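Local coordinates for protein beta-lactamase (Klebsiella pneumoniae, PDB 6HUH) that probably hydrolyses beta-lactam antibiotics to substituted beta-amino acids as a class D beta-lactamase, a serine enzyme that confers antibiotic resistance, at residues His234-Lys239 against Ser246-Glu251. Residues are numbered along the deposited sequence; the frame is centred on the assembly and turned at random.
Sequences HTVIQK and SLRARE. With SO4 (sulfate ion), chain C.
Val236 and Ala249 meet where the strand and the helix come closest, the CG2 methyl of Val236 lying 3.8 Å from CB of Ala249. Alanine suits this point because its single methyl lets the helix settle on the sheet: the two axes approach to 7.4 Å, and the CA atoms of Val236 and Ala249 are 5.9 Å apart. With CG1 of Val236 anti to the backbone N (chi1 170°), its methyls are divided, CG2 over Ala249 and CG1 beside the aliphatic CD of Arg248, 4.2 Å away. A beta-branched valine thus covers two neighbouring helix residues.

On one side of Val236, the His234 ring turns its edge to the helix, and its CD2 lies 3.5 Å from the carbonyl O of Ala249. ND1 bonds to the carbonyl O of Cys26 and NE2 to the carboxylate of Glu252, the residue after Glu251. Histidine, with a nitrogen on either side of CE1, can therefore link the neighbouring strand 26-30 to the helix, and the two bonds fix its ring rotation. On the other side, Gln238 OE1 accepts a weak, nearly straight bond of 3.5 Å (170° at the hydrogen) from Arg248 NE, with OE1 at the edge of the guanidinium, in its plane.

Ser246 OG donates a 2.9 Å bond to O2 of a sulfate, probably from the crystallisation liquor, also held by Ser101 and Thr198 of the family's Ser-X-Val/Ile and Lys-Thr-Gly motifs; this helix end therefore borders the active site. Beside the strand, backbone bonds from His234, Val236 and Gln238 to strand 215-225 keep the sheet in place under helix 245-264, as in the serine beta-lactamase fold. Since both His234 nitrogens face acceptors, the ring is probably protonated, its charge favoured by Glu252.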
ATOM      1  N   HIS A 234     -20.896  -7.857   6.866  1.00 27.53           N
ATOM      2  CA  HIS A 234     -21.324  -9.030   6.094  1.00 27.76           C
ATOM      3  C   HIS A 234     -20.541 -10.285   6.450  1.00 31.02           C
ATOM      4  O   HIS A 234     -19.322 -10.228   6.565  1.00 29.63           O
ATOM      5  CB  HIS A 234     -21.304  -8.747   4.587  1.00 28.87           C
ATOM      6  CG  HIS A 234     -21.792  -9.868   3.713  1.00 32.72           C
ATOM      7  ND1 HIS A 234     -23.030 -10.439   3.892  1.00 34.69           N
ATOM      8  CD2 HIS A 234     -21.205 -10.440   2.636  1.00 34.42           C
ATOM      9  CE1 HIS A 234     -23.151 -11.354   2.946  1.00 34.53           C
ATOM     10  NE2 HIS A 234     -22.077 -11.387   2.165  1.00 34.91           N
ATOM     11  N   THR A 235     -21.246 -11.416   6.635  1.00 28.60           N
ATOM     12  CA  THR A 235     -20.614 -12.708   6.925  1.00 28.28           C
ATOM     13  C   THR A 235     -20.920 -13.733   5.858  1.00 34.48           C
ATOM     14  O   THR A 235     -22.015 -13.729   5.293  1.00 35.37           O
ATOM     15  CB  THR A 235     -20.945 -13.255   8.304  1.00 26.52           C
ATOM     16  OG1 THR A 235     -22.346 -13.412   8.400  1.00 29.94           O
ATOM     17  CG2 THR A 235     -20.417 -12.387   9.431  1.00 25.84           C
ATOM     18  N   VAL A 236     -19.953 -14.611   5.589  1.00 31.26           N
ATOM     19  CA  VAL A 236     -20.112 -15.699   4.633  1.00 32.85           C
ATOM     20  C   VAL A 236     -19.809 -16.977   5.386  1.00 40.42           C
ATOM     21  O   VAL A 236     -18.686 -17.157   5.867  1.00 41.35           O
ATOM     22  CB  VAL A 236     -19.204 -15.555   3.383  1.00 36.06           C
ATOM     23  CG1 VAL A 236     -19.214 -16.822   2.541  1.00 36.35           C
ATOM     24  CG2 VAL A 236     -19.606 -14.354   2.547  1.00 36.05           C
ATOM     25  N   ILE A 237     -20.789 -17.862   5.489  1.00 37.65           N
ATOM     26  CA  ILE A 237     -20.550 -19.147   6.129  1.00 38.53           C
ATOM     27  C   ILE A 237     -20.522 -20.206   5.028  1.00 44.30           C
ATOM     28  O   ILE A 237     -21.513 -20.377   4.309  1.00 46.26           O
ATOM     29  CB  ILE A 237     -21.499 -19.458   7.340  1.00 41.34           C
ATOM     30  CG1 ILE A 237     -21.107 -18.632   8.609  1.00 39.67           C
ATOM     31  CG2 ILE A 237     -21.478 -20.949   7.679  1.00 42.52           C
ATOM     32  CD1 ILE A 237     -21.573 -17.179   8.689  1.00 36.76           C
ATOM     33  N   GLN A 238     -19.368 -20.864   4.860  1.00 39.41           N
ATOM     34  CA  GLN A 238     -19.177 -21.868   3.824  1.00 40.68           C
ATOM     35  C   GLN A 238     -18.165 -22.935   4.210  1.00 47.54           C
ATOM     36  O   GLN A 238     -17.403 -22.771   5.160  1.00 45.20           O
ATOM     37  CB  GLN A 238     -18.744 -21.197   2.501  1.00 41.99           C
ATOM     38  CG  GLN A 238     -17.561 -20.238   2.643  1.00 58.64           C
ATOM     39  CD  GLN A 238     -16.509 -20.430   1.587  1.00 85.69           C
ATOM     40  OE1 GLN A 238     -16.529 -19.768   0.544  1.00 83.52           O
ATOM     41  NE2 GLN A 238     -15.539 -21.303   1.851  1.00 80.30           N
ATOM     42  N   LYS A 239     -18.158 -24.030   3.441  1.00 49.74           N
ATOM     43  CA  LYS A 239     -17.199 -25.116   3.551  1.00 52.38           C
ATOM     44  C   LYS A 239     -15.997 -24.596   2.746  1.00 60.46           C
ATOM     45  O   LYS A 239     -16.204 -24.034   1.662  1.00 59.79           O
ATOM     46  CB  LYS A 239     -17.758 -26.382   2.882  1.00 57.11           C
ATOM     47  CG  LYS A 239     -17.129 -27.705   3.337  1.00 80.65           C
ATOM     48  CD  LYS A 239     -15.801 -28.080   2.638  1.00 93.93           C
ATOM     49  CE  LYS A 239     -15.944 -28.630   1.238  1.00104.75           C
ATOM     50  NZ  LYS A 239     -14.628 -28.714   0.546  1.00106.92           N
ATOM     51  N   SER A 246     -14.021 -14.744   3.085  1.00 39.61           N
ATOM     52  CA  SER A 246     -13.930 -13.283   3.245  1.00 38.08           C
ATOM     53  C   SER A 246     -13.836 -12.497   1.920  1.00 42.79           C
ATOM     54  O   SER A 246     -14.233 -11.324   1.874  1.00 42.33           O
ATOM     55  CB  SER A 246     -12.771 -12.910   4.154  1.00 39.71           C
ATOM     56  OG  SER A 246     -11.553 -13.336   3.568  1.00 51.87           O
ATOM     57  N   LEU A 247     -13.300 -13.129   0.857  1.00 39.17           N
ATOM     58  CA  LEU A 247     -13.182 -12.491  -0.458  1.00 38.66           C
ATOM     59  C   LEU A 247     -14.536 -12.522  -1.213  1.00 38.77           C
ATOM     60  O   LEU A 247     -14.788 -11.691  -2.085  1.00 38.69           O
ATOM     61  CB  LEU A 247     -12.019 -13.077  -1.279  1.00 39.99           C
ATOM     62  CG  LEU A 247     -10.682 -13.277  -0.544  1.00 46.12           C
ATOM     63  CD1 LEU A 247      -9.558 -13.641  -1.520  1.00 47.92           C
ATOM     64  CD2 LEU A 247     -10.271 -12.050   0.301  1.00 49.03           C
ATOM     65  N   ARG A 248     -15.414 -13.445  -0.819  1.00 31.81           N
ATOM     66  CA  ARG A 248     -16.765 -13.598  -1.329  1.00 31.28           C
ATOM     67  C   ARG A 248     -17.638 -12.574  -0.579  1.00 35.06           C
ATOM     68  O   ARG A 248     -18.675 -12.143  -1.086  1.00 35.69           O
ATOM     69  CB  ARG A 248     -17.266 -15.027  -1.060  1.00 28.88           C
ATOM     70  CG  ARG A 248     -18.299 -15.490  -2.045  1.00 48.29           C
ATOM     71  CD  ARG A 248     -18.962 -16.800  -1.631  1.00 76.58           C
ATOM     72  NE  ARG A 248     -18.177 -18.002  -1.950  1.00 93.96           N
ATOM     73  CZ  ARG A 248     -18.136 -18.588  -3.145  1.00108.88           C
ATOM     74  NH1 ARG A 248     -18.846 -18.102  -4.157  1.00101.04           N
ATOM     75  NH2 ARG A 248     -17.417 -19.688  -3.326  1.00 89.48           N
ATOM     76  N   ALA A 249     -17.209 -12.186   0.633  1.00 30.25           N
ATOM     77  CA  ALA A 249     -17.908 -11.205   1.468  1.00 28.44           C
ATOM     78  C   ALA A 249     -17.672  -9.801   0.908  1.00 30.86           C
ATOM     79  O   ALA A 249     -18.644  -9.092   0.646  1.00 28.68           O
ATOM     80  CB  ALA A 249     -17.437 -11.315   2.923  1.00 28.04           C
ATOM     81  N   ARG A 250     -16.375  -9.442   0.659  1.00 29.20           N
ATOM     82  CA  ARG A 250     -15.896  -8.170   0.108  1.00 29.72           C
ATOM     83  C   ARG A 250     -16.536  -7.868  -1.245  1.00 33.99           C
ATOM     84  O   ARG A 250     -16.936  -6.738  -1.517  1.00 31.26           O
ATOM     85  CB  ARG A 250     -14.365  -8.209  -0.009  1.00 33.18           C
ATOM     86  CG  ARG A 250     -13.724  -6.890  -0.462  1.00 47.97           C
ATOM     87  CD  ARG A 250     -12.195  -6.923  -0.425  1.00 62.38           C
ATOM     88  NE  ARG A 250     -11.554  -6.833  -1.746  1.00 76.88           N
ATOM     89  CZ  ARG A 250     -11.460  -5.724  -2.478  1.00100.02           C
ATOM     90  NH1 ARG A 250     -11.983  -4.586  -2.044  1.00 92.65           N
ATOM     91  NH2 ARG A 250     -10.863  -5.753  -3.662  1.00 91.11           N
ATOM     92  N   GLU A 251     -16.630  -8.904  -2.077  1.00 34.41           N
ATOM     93  CA  GLU A 251     -17.224  -8.904  -3.405  1.00 36.46           C
ATOM     94  C   GLU A 251     -18.719  -8.526  -3.316  1.00 42.87           C
ATOM     95  O   GLU A 251     -19.154  -7.601  -4.003  1.00 42.73           O
ATOM     96  CB  GLU A 251     -17.032 -10.301  -3.998  1.00 38.43           C
ATOM     97  CG  GLU A 251     -17.405 -10.490  -5.449  1.00 53.71           C
ATOM     98  CD  GLU A 251     -17.125 -11.914  -5.892  1.00 76.93           C
ATOM     99  OE1 GLU A 251     -16.044 -12.141  -6.484  1.00 88.33           O
ATOM    100  OE2 GLU A 251     -17.938 -12.815  -5.569  1.00 50.12           O
TER
HETATM  101  S   SO4 C 301      -8.132 -12.586   5.900  1.00 88.83           S
HETATM  102  O1  SO4 C 301      -6.899 -13.375   5.813  1.00 90.26           O
HETATM  103  O2  SO4 C 301      -9.234 -13.282   5.234  1.00 88.10           O
HETATM  104  O3  SO4 C 301      -8.472 -12.409   7.302  1.00 88.72           O
HETATM  105  O4  SO4 C 301      -7.924 -11.283   5.270  1.00 88.46           O